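Local coordinates for protein dihydropteroate synthase (Stenotrophomonas maltophilia, PDB 7L6P) that probably condenses para-aminobenzoate with 6-hydroxymethyl-7,8-dihydropterin diphosphate to give 7,8-dihydropteroate, the immediate precursor of folate derivatives, at residues A[151-156]-A[203-208]; A[199-204]-A[227-232]. All coordinates share one frame; numbering follows the deposited sequence.

Contact 1 of 2, residues A[151-156]-A[203-208]; sequences LMHMQG and FGKTTA
Met-154 and Gln-155 come closest along the backbone to Phe-203 and Gly-204, with 4.6 Å between the CA atoms of Gln-155 and Gly-204, where the chain leaving strand 149-152 runs past the loop that leads into helix 207-215. The contact has an apolar half and a polar half. In the first, the thioether of Met-152 lies against the Phe-203 ring: its chain bends at chi3 (82°), which brings CE over one ring face, 3.7 Å from the centroid and displaced toward the rim near CD2. SD sits obliquely at 4.4 Å from the same centroid, a Met-aromatic contact. Met-154 adds its CB, 3.6 Å from Phe-203 CB. These loops belong to a TIM barrel, following its fifth and sixth strands, and Met-152 also borders the imidazole bound in the active site. In the polar half, Lys-205 bends at chi2 and chi4 to bring NZ back to the ring edge of His-153, giving a 2.9 Å hydrogen bond to ND1 only 2° out of the His-153 ring plane. Lys-205 NZ also donates to Phe-203 O, two residues back, at 2.9 Å. With probable bonds to the carbonyls of Gly-200 and Leu-199, four acceptors gather round this buried amine and must share its three N-H. Phe-177 packs edge-to-face with the His-153 ring. Gly-204, at positive phi (70°), brings its CA within 4.0 Å of Gln-155 CB, in a place where a side chain would run into that atom, and its carbonyl is held by Tyr-167 OH.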
ATOM      1  N   LEU A 151      -8.227  20.556 -13.026  1.00 51.90           N
ATOM      2  CA  LEU A 151      -8.822  20.184 -14.299  1.00 51.70           C
ATOM      3  C   LEU A 151      -8.829  18.661 -14.385  1.00 54.52           C
ATOM      4  O   LEU A 151      -7.780  18.032 -14.573  1.00 53.86           O
ATOM      5  CB  LEU A 151      -8.061  20.801 -15.465  1.00 50.05           C
ATOM      6  CG  LEU A 151      -7.891  22.324 -15.388  1.00 52.90           C
ATOM      7  CD1 LEU A 151      -7.114  22.861 -16.599  1.00 46.16           C
ATOM      8  CD2 LEU A 151      -9.229  23.032 -15.222  1.00 52.00           C
ATOM      9  N   MET A 152     -10.009  18.073 -14.249  1.00 52.44           N
ATOM     10  CA  MET A 152     -10.145  16.634 -14.374  1.00 53.29           C
ATOM     11  C   MET A 152     -10.513  16.266 -15.804  1.00 50.38           C
ATOM     12  O   MET A 152     -11.116  17.056 -16.533  1.00 48.98           O
ATOM     13  CB  MET A 152     -11.209  16.102 -13.421  1.00 50.64           C
ATOM     14  CG  MET A 152     -11.021  14.630 -13.119  1.00 53.36           C
ATOM     15  SD  MET A 152     -12.341  13.924 -12.119  1.00 53.24           S
ATOM     16  CE  MET A 152     -13.559  13.617 -13.392  1.00 52.52           C
ATOM     17  N   HIS A 153     -10.119  15.063 -16.204  1.00 50.27           N
ATOM     18  CA  HIS A 153     -10.574  14.463 -17.446  1.00 49.40           C
ATOM     19  C   HIS A 153     -11.710  13.506 -17.141  1.00 52.96           C
ATOM     20  O   HIS A 153     -11.603  12.674 -16.228  1.00 51.56           O
ATOM     21  CB  HIS A 153      -9.470  13.698 -18.168  1.00 48.70           C
ATOM     22  CG  HIS A 153      -9.966  12.929 -19.356  1.00 50.27           C
ATOM     23  ND1 HIS A 153     -10.534  11.674 -19.258  1.00 53.30           N
ATOM     24  CD2 HIS A 153     -10.007  13.259 -20.670  1.00 47.24           C
ATOM     25  CE1 HIS A 153     -10.899  11.259 -20.459  1.00 53.76           C
ATOM     26  NE2 HIS A 153     -10.590  12.204 -21.334  1.00 54.00           N
ATOM     27  N   MET A 154     -12.799  13.646 -17.886  1.00 54.85           N
ATOM     28  CA  MET A 154     -13.838  12.627 -17.950  1.00 54.01           C
ATOM     29  C   MET A 154     -14.391  12.556 -19.359  1.00 56.77           C
ATOM     30  O   MET A 154     -14.539  13.573 -20.035  1.00 54.62           O
ATOM     31  CB  MET A 154     -14.974  12.895 -16.967  1.00 54.28           C
ATOM     32  CG  MET A 154     -15.710  14.203 -17.176  1.00 57.90           C
ATOM     33  SD  MET A 154     -17.261  14.269 -16.258  1.00 69.43           S
ATOM     34  CE  MET A 154     -18.142  13.025 -17.171  1.00 67.54           C
ATOM     35  N   GLN A 155     -14.673  11.339 -19.793  1.00 62.32           N
ATOM     36  CA  GLN A 155     -15.475  11.086 -20.975  1.00 62.82           C
ATOM     37  C   GLN A 155     -16.930  11.061 -20.527  1.00 64.05           C
ATOM     38  O   GLN A 155     -17.247  10.440 -19.516  1.00 63.68           O
ATOM     39  CB  GLN A 155     -15.066   9.762 -21.616  1.00 62.90           C
ATOM     40  CG  GLN A 155     -15.124   9.757 -23.125  1.00 69.42           C
ATOM     41  CD  GLN A 155     -14.552   8.485 -23.733  1.00 70.80           C
ATOM     42  OE1 GLN A 155     -13.566   8.528 -24.472  1.00 71.97           O
ATOM     43  NE2 GLN A 155     -15.174   7.348 -23.436  1.00 72.57           N
ATOM     44  N   GLY A 156     -17.782  11.816 -21.202  1.00 67.42           N
ATOM     45  CA  GLY A 156     -19.171  11.946 -20.816  1.00 61.48           C
ATOM     46  C   GLY A 156     -19.478  13.309 -20.224  1.00 63.56           C
ATOM     47  O   GLY A 156     -18.681  14.247 -20.289  1.00 66.36           O
ATOM     48  N   PHE A 203     -13.790   7.728 -14.468  1.00 57.00           N
ATOM     49  CA  PHE A 203     -14.769   8.595 -15.128  1.00 58.92           C
ATOM     50  C   PHE A 203     -14.674   8.403 -16.640  1.00 58.48           C
ATOM     51  O   PHE A 203     -13.822   9.001 -17.305  1.00 58.93           O
ATOM     52  CB  PHE A 203     -14.534  10.048 -14.740  1.00 56.08           C
ATOM     53  CG  PHE A 203     -14.947  10.381 -13.334  1.00 57.98           C
ATOM     54  CD1 PHE A 203     -16.281  10.652 -13.038  1.00 54.07           C
ATOM     55  CD2 PHE A 203     -13.996  10.445 -12.308  1.00 52.72           C
ATOM     56  CE1 PHE A 203     -16.670  10.993 -11.755  1.00 51.95           C
ATOM     57  CE2 PHE A 203     -14.377  10.795 -11.025  1.00 52.34           C
ATOM     58  CZ  PHE A 203     -15.727  11.054 -10.743  1.00 52.91           C
ATOM     59  N   GLY A 204     -15.557   7.578 -17.182  1.00 57.09           N
ATOM     60  CA  GLY A 204     -15.498   7.215 -18.580  1.00 57.46           C
ATOM     61  C   GLY A 204     -14.310   6.328 -18.863  1.00 57.41           C
ATOM     62  O   GLY A 204     -13.678   6.470 -19.917  1.00 56.26           O
ATOM     63  N   LYS A 205     -14.015   5.379 -17.962  1.00 57.00           N
ATOM     64  CA  LYS A 205     -12.848   4.521 -18.111  1.00 54.23           C
ATOM     65  C   LYS A 205     -13.128   3.124 -17.586  1.00 50.28           C
ATOM     66  O   LYS A 205     -13.685   2.958 -16.498  1.00 52.58           O
ATOM     67  CB  LYS A 205     -11.642   5.112 -17.371  1.00 53.85           C
ATOM     68  CG  LYS A 205     -11.033   6.305 -18.080  1.00 53.30           C
ATOM     69  CD  LYS A 205     -10.525   7.330 -17.081  1.00 54.42           C
ATOM     70  CE  LYS A 205     -10.241   8.661 -17.762  1.00 51.01           C
ATOM     71  NZ  LYS A 205     -11.002   9.774 -17.131  1.00 49.45           N
ATOM     72  N   THR A 206     -12.709   2.120 -18.349  1.00 48.95           N
ATOM     73  CA  THR A 206     -12.709   0.763 -17.833  1.00 47.42           C
ATOM     74  C   THR A 206     -11.607   0.588 -16.791  1.00 51.74           C
ATOM     75  O   THR A 206     -10.732   1.451 -16.602  1.00 49.13           O
ATOM     76  CB  THR A 206     -12.482  -0.250 -18.954  1.00 49.75           C
ATOM     77  OG1 THR A 206     -11.154  -0.072 -19.486  1.00 50.79           O
ATOM     78  CG2 THR A 206     -13.524  -0.150 -20.031  1.00 43.38           C
ATOM     79  N   THR A 207     -11.635  -0.561 -16.105  1.00 48.76           N
ATOM     80  CA  THR A 207     -10.524  -0.862 -15.208  1.00 47.71           C
ATOM     81  C   THR A 207      -9.208  -0.898 -15.977  1.00 47.13           C
ATOM     82  O   THR A 207      -8.184  -0.407 -15.488  1.00 48.05           O
ATOM     83  CB  THR A 207     -10.756  -2.183 -14.478  1.00 49.39           C
ATOM     84  OG1 THR A 207     -11.919  -2.073 -13.656  1.00 50.26           O
ATOM     85  CG2 THR A 207      -9.544  -2.550 -13.618  1.00 47.45           C
ATOM     86  N   ALA A 208      -9.227  -1.427 -17.202  1.00 48.46           N
ATOM     87  CA  ALA A 208      -8.020  -1.477 -18.025  1.00 47.66           C
ATOM     88  C   ALA A 208      -7.516  -0.074 -18.338  1.00 45.68           C
ATOM     89  O   ALA A 208      -6.315   0.194 -18.254  1.00 47.11           O
ATOM     90  CB  ALA A 208      -8.288  -2.252 -19.321  1.00 46.83           C
TER

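Contact 2 of 2, residues A[199-204]-A[227-232]; sequences LGFGFG and MLAGLS
Phe-201 points its side chain at Leu-231 and meets it ring to isobutyl group. With CG anti to its carbonyl carbon (chi1 -64°), the phenyl lies where Leu-231 CG touches Phe-201 CD2 at 3.6 Å, while Leu-231 CD2 stands over one face, 4.2 Å from the centroid and offset toward the rim. An unusual chi2 of 104° in Leu-231 sets both its methyls near the ring. Along the ring edge come Ala-229 CB, 4.0 Å from Phe-201 CE2, and the carbonyl O of Gly-230, 3.7 Å from Phe-201 CB. A type II beta turn from Gly-200 to Phe-203 presents the phenylalanine, and Gly-202 takes the positive-phi position of that turn. Leu-213 and Leu-214 of helix 207-215 also touch the Phe-201 side chain. At the start of both segments, Met-227 reaches SD to 4.2 Å from both CG and CD1 of Leu-199. Leu-199 N donates to a water that also lies beside Leu-228 O, at a doubtfully short distance. With no direct hydrogen bond between the two segments, their cohesion rests chiefly on apolar packing of side chains round the Phe-201 ring.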
ATOM      1  N   LEU A 199      -6.357  12.950 -13.563  1.00 48.79           N
ATOM      2  CA  LEU A 199      -6.589  12.039 -14.679  1.00 48.03           C
ATOM      3  C   LEU A 199      -8.011  11.492 -14.691  1.00 48.87           C
ATOM      4  O   LEU A 199      -8.436  10.932 -15.710  1.00 51.38           O
ATOM      5  CB  LEU A 199      -5.558  10.906 -14.656  1.00 48.96           C
ATOM      6  CG  LEU A 199      -4.082  11.331 -14.774  1.00 52.29           C
ATOM      7  CD1 LEU A 199      -3.157  10.127 -14.855  1.00 45.03           C
ATOM      8  CD2 LEU A 199      -3.865  12.279 -15.987  1.00 51.48           C
ATOM      9  N   GLY A 200      -8.755  11.645 -13.594  1.00 48.33           N
ATOM     10  CA  GLY A 200     -10.137  11.219 -13.526  1.00 50.20           C
ATOM     11  C   GLY A 200     -10.293   9.715 -13.609  1.00 50.32           C
ATOM     12  O   GLY A 200     -11.068   9.208 -14.421  1.00 49.19           O
ATOM     13  N   PHE A 201      -9.563   8.976 -12.776  1.00 52.42           N
ATOM     14  CA  PHE A 201      -9.740   7.531 -12.747  1.00 51.31           C
ATOM     15  C   PHE A 201     -11.205   7.173 -12.540  1.00 48.49           C
ATOM     16  O   PHE A 201     -11.890   7.780 -11.717  1.00 50.82           O
ATOM     17  CB  PHE A 201      -8.881   6.926 -11.646  1.00 49.54           C
ATOM     18  CG  PHE A 201      -7.416   7.102 -11.857  1.00 49.69           C
ATOM     19  CD1 PHE A 201      -6.778   6.421 -12.877  1.00 47.22           C
ATOM     20  CD2 PHE A 201      -6.664   7.898 -11.002  1.00 50.44           C
ATOM     21  CE1 PHE A 201      -5.425   6.555 -13.062  1.00 46.26           C
ATOM     22  CE2 PHE A 201      -5.308   8.050 -11.189  1.00 46.81           C
ATOM     23  CZ  PHE A 201      -4.687   7.379 -12.217  1.00 47.34           C
ATOM     24  N   GLY A 202     -11.696   6.214 -13.320  1.00 48.36           N
ATOM     25  CA  GLY A 202     -13.068   5.754 -13.198  1.00 48.81           C
ATOM     26  C   GLY A 202     -14.097   6.512 -14.024  1.00 54.20           C
ATOM     27  O   GLY A 202     -15.176   5.973 -14.290  1.00 61.31           O
ATOM     28  N   PHE A 203     -13.790   7.728 -14.468  1.00 57.00           N
ATOM     29  CA  PHE A 203     -14.769   8.595 -15.128  1.00 58.92           C
ATOM     30  C   PHE A 203     -14.674   8.403 -16.640  1.00 58.48           C
ATOM     31  O   PHE A 203     -13.822   9.001 -17.305  1.00 58.93           O
ATOM     32  CB  PHE A 203     -14.534  10.048 -14.740  1.00 56.08           C
ATOM     33  CG  PHE A 203     -14.947  10.381 -13.334  1.00 57.98           C
ATOM     34  CD1 PHE A 203     -16.281  10.652 -13.038  1.00 54.07           C
ATOM     35  CD2 PHE A 203     -13.996  10.445 -12.308  1.00 52.72           C
ATOM     36  CE1 PHE A 203     -16.670  10.993 -11.755  1.00 51.95           C
ATOM     37  CE2 PHE A 203     -14.377  10.795 -11.025  1.00 52.34           C
ATOM     38  CZ  PHE A 203     -15.727  11.054 -10.743  1.00 52.91           C
ATOM     39  N   GLY A 204     -15.557   7.578 -17.182  1.00 57.09           N
ATOM     40  CA  GLY A 204     -15.498   7.215 -18.580  1.00 57.46           C
ATOM     41  C   GLY A 204     -14.310   6.328 -18.863  1.00 57.41           C
ATOM     42  O   GLY A 204     -13.678   6.470 -19.917  1.00 56.26           O
ATOM     43  N   MET A 227      -0.367  17.157 -10.004  1.00 51.33           N
ATOM     44  CA  MET A 227      -1.276  16.108 -10.409  1.00 50.23           C
ATOM     45  C   MET A 227      -1.974  15.551  -9.179  1.00 51.46           C
ATOM     46  O   MET A 227      -1.317  15.141  -8.216  1.00 50.56           O
ATOM     47  CB  MET A 227      -0.538  14.996 -11.150  1.00 50.02           C
ATOM     48  CG  MET A 227      -1.477  13.903 -11.695  1.00 48.43           C
ATOM     49  SD  MET A 227      -0.678  12.894 -12.952  1.00 47.98           S
ATOM     50  CE  MET A 227       0.833  12.445 -12.047  1.00 48.52           C
ATOM     51  N   LEU A 228      -3.299  15.525  -9.227  1.00 49.29           N
ATOM     52  CA  LEU A 228      -4.118  14.966  -8.178  1.00 50.06           C
ATOM     53  C   LEU A 228      -4.646  13.614  -8.640  1.00 55.84           C
ATOM     54  O   LEU A 228      -5.119  13.475  -9.779  1.00 52.58           O
ATOM     55  CB  LEU A 228      -5.266  15.924  -7.851  1.00 52.37           C
ATOM     56  CG  LEU A 228      -6.285  15.521  -6.777  1.00 56.49           C
ATOM     57  CD1 LEU A 228      -6.856  16.767  -6.087  1.00 57.24           C
ATOM     58  CD2 LEU A 228      -7.411  14.696  -7.392  1.00 54.61           C
ATOM     59  N   ALA A 229      -4.600  12.622  -7.749  1.00 53.39           N
ATOM     60  CA  ALA A 229      -5.056  11.280  -8.095  1.00 47.93           C
ATOM     61  C   ALA A 229      -6.102  10.845  -7.092  1.00 52.53           C
ATOM     62  O   ALA A 229      -5.896  10.968  -5.877  1.00 53.65           O
ATOM     63  CB  ALA A 229      -3.905  10.274  -8.131  1.00 48.47           C
ATOM     64  N   GLY A 230      -7.226  10.356  -7.603  1.00 54.90           N
ATOM     65  CA  GLY A 230      -8.282   9.829  -6.773  1.00 51.27           C
ATOM     66  C   GLY A 230      -8.786   8.488  -7.264  1.00 57.26           C
ATOM     67  O   GLY A 230      -9.392   8.401  -8.344  1.00 53.08           O
ATOM     68  N   LEU A 231      -8.514   7.429  -6.487  1.00 53.01           N
ATOM     69  CA  LEU A 231      -9.016   6.096  -6.785  1.00 51.54           C
ATOM     70  C   LEU A 231      -9.717   5.487  -5.578  1.00 52.81           C
ATOM     71  O   LEU A 231      -9.927   4.276  -5.547  1.00 53.89           O
ATOM     72  CB  LEU A 231      -7.894   5.156  -7.219  1.00 52.43           C
ATOM     73  CG  LEU A 231      -7.033   5.432  -8.437  1.00 55.92           C
ATOM     74  CD1 LEU A 231      -5.670   5.926  -7.969  1.00 53.31           C
ATOM     75  CD2 LEU A 231      -6.885   4.168  -9.265  1.00 55.61           C
ATOM     76  N   SER A 232     -10.081   6.298  -4.592  1.00 55.54           N
ATOM     77  CA  SER A 232     -10.555   5.782  -3.314  1.00 54.35           C
ATOM     78  C   SER A 232     -11.819   4.941  -3.487  1.00 54.12           C
ATOM     79  O   SER A 232     -12.852   5.440  -3.948  1.00 52.92           O
ATOM     80  CB  SER A 232     -10.799   6.940  -2.346  1.00 51.23           C
ATOM     81  OG  SER A 232     -11.182   6.466  -1.064  1.00 54.06           O
TER
HETATM   82  O   HOH W   1      -4.798  11.664 -11.380  1.00 46.24           O

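In the fold
Both contacts are buried and use the loop between strand 195-198 and helix 207-215, which shares Phe-203 and Gly-204 between them; the centres of contact 1 and contact 2 lie about 7 Å apart. Contact 2 is nearer the middle of the chain, about 8 Å from its centre against 13 Å for contact 1, and it joins this loop to strand 227-229, the seventh of the barrel, and the residues just after it. Contact 1 ties it instead to the end of the fifth strand, so the loop bridges its two sheet neighbours. Their chemistry differs accordingly: contact 1 combines a sulfur-aromatic pair with a buried amine, whereas contact 2 is almost wholly apolar. The Lys-205 amine links them by reaching into the backbone of 199-204.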